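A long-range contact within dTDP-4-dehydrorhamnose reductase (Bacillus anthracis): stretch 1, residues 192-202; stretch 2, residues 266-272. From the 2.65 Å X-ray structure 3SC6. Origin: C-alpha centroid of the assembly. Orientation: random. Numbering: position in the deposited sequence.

Stretch 1 (192-202) ADLNVMINKLI
Stretch 2, residues 266-272: GFLQMPS

Residues 192-201 are helical (phi/psi near -63/-41), with i to i+4 bonds such as Leu201 N to Met197 O at 3.0 Å; the bond from Met197 N to Asp193 O is weak at 3.3 Å. Residues 267-272 form an extended strip, phi near -73 and psi near 155, preceded by Gly266, whose phi of 72° favours glycine. The strip runs antiparallel to the helix: Asp193 CA lies 7.2 Å from Met270 CA, and Lys200 CA 8.5 Å from Phe267 CA. No hydrogen bond crosses the contact, which buries 415 Å² mainly through side-chain packing.

Asp193, Met197 and Lys200 share one helical face and direct their CA-to-CB bonds toward the strip; Leu201 points sideways, but its m,t rotamer brings CD2 within 3.4 Å of Phe267 CZ. Phe267 (chi1 m, chi2 97°) points toward the helix and offers a broad apolar surface, with the largest area covered by the other stretch (95 Å²). Met197 SD sits 4.8 Å from the centroid of the Phe267 ring, 35° off the normal, an oblique sulfur-aromatic contact. At the ring edge, Lys200 (m,t,p,p) brings its CE to 4.1 Å from Phe267 CD2: the aliphatic part of a lysine can pack against the edge of an aromatic ring while the residue remains exposed.

Methionine suits these two buried positions because its unbranched chain can bend. Met197 adopts t,p,p, placing CE 3.4 Å from Met270 SD and 3.9 Å from Leu268 O. Met270 leaves its backbone sideways, but three successive m torsions curl it back to the helix, where its CE reaches 3.3 Å from Asp193 O and 3.6 Å from Asp193 CB. Asp193 (m, chi2 -5°) sets OD2 3.4 Å from Pro271 CG, a van der Waals contact, while its OD1 is hydrogen-bonded elsewhere in the structure. Pro271, with a C-gamma exo ring, suits the extended backbone because its ring restricts phi, here -71°.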

# COMPACT_ATOMS: atom_id res chain seq x y z
N ALA A 192 5.37 2.71 -8.48
CA ALA A 192 6.57 3.49 -8.83
C ALA A 192 6.56 4.85 -8.15
O ALA A 192 7.60 5.29 -7.65
CB ALA A 192 6.70 3.64 -10.32
N ASP A 193 5.41 5.53 -8.14
CA ASP A 193 5.31 6.85 -7.49
C ASP A 193 5.43 6.72 -5.97
O ASP A 193 5.99 7.59 -5.31
CB ASP A 193 4.00 7.57 -7.86
CG ASP A 193 3.91 7.91 -9.35
OD1 ASP A 193 4.88 7.69 -10.09
OD2 ASP A 193 2.85 8.44 -9.77
N LEU A 194 4.89 5.64 -5.42
CA LEU A 194 4.95 5.40 -3.99
C LEU A 194 6.40 5.16 -3.59
O LEU A 194 6.91 5.76 -2.63
CB LEU A 194 4.09 4.19 -3.60
CG LEU A 194 4.11 3.84 -2.11
CD1 LEU A 194 3.65 5.04 -1.28
CD2 LEU A 194 3.24 2.63 -1.82
N ASN A 195 7.07 4.27 -4.31
CA ASN A 195 8.47 3.95 -4.03
C ASN A 195 9.35 5.18 -4.07
O ASN A 195 10.29 5.30 -3.29
CB ASN A 195 8.99 2.87 -4.97
CG ASN A 195 8.28 1.53 -4.80
OD1 ASN A 195 7.59 1.31 -3.79
ND2 ASN A 195 8.47 0.62 -5.75
N VAL A 196 9.05 6.10 -4.98
CA VAL A 196 9.83 7.32 -5.09
C VAL A 196 9.72 8.10 -3.79
O VAL A 196 10.71 8.65 -3.31
CB VAL A 196 9.37 8.23 -6.26
CG1 VAL A 196 10.09 9.56 -6.23
CG2 VAL A 196 9.56 7.53 -7.59
N MET A 197 8.52 8.11 -3.21
CA MET A 197 8.30 8.83 -1.96
C MET A 197 8.92 8.08 -0.78
O MET A 197 9.51 8.70 0.10
CB MET A 197 6.80 9.06 -1.73
CG MET A 197 6.50 9.96 -0.55
SD MET A 197 7.24 11.60 -0.78
CE MET A 197 6.46 12.12 -2.31
N ILE A 198 8.78 6.76 -0.76
CA ILE A 198 9.36 5.96 0.32
C ILE A 198 10.85 6.21 0.36
O ILE A 198 11.44 6.44 1.42
CB ILE A 198 9.12 4.44 0.10
CG1 ILE A 198 7.63 4.12 0.13
CG2 ILE A 198 9.82 3.64 1.18
CD1 ILE A 198 7.30 2.66 -0.09
N ASN A 199 11.46 6.17 -0.82
CA ASN A 199 12.88 6.40 -0.98
C ASN A 199 13.29 7.75 -0.37
O ASN A 199 14.31 7.86 0.30
CB ASN A 199 13.22 6.37 -2.49
CG ASN A 199 14.69 6.46 -2.77
OD1 ASN A 199 15.52 6.16 -1.91
ND2 ASN A 199 15.04 6.81 -4.00
N LYS A 200 12.47 8.78 -0.60
CA LYS A 200 12.76 10.12 -0.08
C LYS A 200 12.67 10.16 1.45
O LYS A 200 13.49 10.81 2.10
CB LYS A 200 11.84 11.15 -0.75
CG LYS A 200 12.04 11.23 -2.28
CD LYS A 200 11.07 12.17 -3.00
CE LYS A 200 11.19 13.62 -2.56
NZ LYS A 200 12.55 14.19 -2.81
N LEU A 201 11.69 9.46 2.01
CA LEU A 201 11.52 9.42 3.47
C LEU A 201 12.63 8.68 4.21
O LEU A 201 13.04 9.11 5.29
CB LEU A 201 10.17 8.78 3.85
CG LEU A 201 8.88 9.50 3.45
CD1 LEU A 201 7.67 8.63 3.76
CD2 LEU A 201 8.78 10.86 4.15
N ILE A 202 13.12 7.58 3.65
CA ILE A 202 14.19 6.81 4.31
C ILE A 202 15.53 7.57 4.44
O ILE A 202 16.33 7.24 5.31
CB ILE A 202 14.36 5.38 3.73
CG1 ILE A 202 14.95 5.40 2.32
CG2 ILE A 202 13.01 4.66 3.70
CD1 ILE A 202 15.10 4.01 1.73
N GLY A 266 7.98 19.77 3.57
CA GLY A 266 8.69 20.21 2.37
C GLY A 266 8.69 19.32 1.14
O GLY A 266 9.21 19.72 0.10
N PHE A 267 8.12 18.12 1.24
CA PHE A 267 8.09 17.23 0.09
C PHE A 267 7.12 17.76 -0.96
O PHE A 267 6.14 18.42 -0.61
CB PHE A 267 7.65 15.82 0.48
CG PHE A 267 8.53 15.15 1.50
CD1 PHE A 267 8.19 15.17 2.84
CD2 PHE A 267 9.69 14.51 1.11
CE1 PHE A 267 8.98 14.55 3.77
CE2 PHE A 267 10.50 13.90 2.05
CZ PHE A 267 10.14 13.91 3.38
N LEU A 268 7.38 17.46 -2.23
CA LEU A 268 6.51 17.91 -3.30
C LEU A 268 5.30 16.98 -3.39
O LEU A 268 5.34 15.85 -2.90
CB LEU A 268 7.23 17.96 -4.65
CG LEU A 268 8.41 18.93 -4.78
CD1 LEU A 268 9.04 18.80 -6.16
CD2 LEU A 268 7.96 20.37 -4.52
N GLN A 269 4.24 17.45 -4.02
CA GLN A 269 3.02 16.67 -4.16
C GLN A 269 3.19 15.51 -5.13
O GLN A 269 3.97 15.58 -6.08
CB GLN A 269 1.86 17.55 -4.63
CG GLN A 269 1.49 18.67 -3.67
CD GLN A 269 0.33 19.52 -4.17
OE1 GLN A 269 -0.23 19.27 -5.24
NE2 GLN A 269 -0.04 20.53 -3.38
N MET A 270 2.46 14.43 -4.87
CA MET A 270 2.48 13.24 -5.69
C MET A 270 1.83 13.57 -7.02
O MET A 270 1.06 14.52 -7.12
CB MET A 270 1.66 12.14 -5.02
CG MET A 270 2.18 11.64 -3.68
SD MET A 270 3.73 10.73 -3.83
CE MET A 270 3.21 9.35 -4.85
N PRO A 271 2.14 12.79 -8.07
CA PRO A 271 1.51 13.06 -9.35
C PRO A 271 0.04 12.65 -9.26
O PRO A 271 -0.34 11.96 -8.31
CB PRO A 271 2.26 12.14 -10.32
CG PRO A 271 3.51 11.74 -9.62
CD PRO A 271 3.20 11.77 -8.17
N SER A 272 -0.77 13.06 -10.23
CA SER A 272 -2.18 12.70 -10.22
C SER A 272 -2.30 11.23 -10.60
O SER A 272 -1.41 10.68 -11.24
CB SER A 272 -2.95 13.56 -11.22
OG SER A 272 -2.45 13.37 -12.53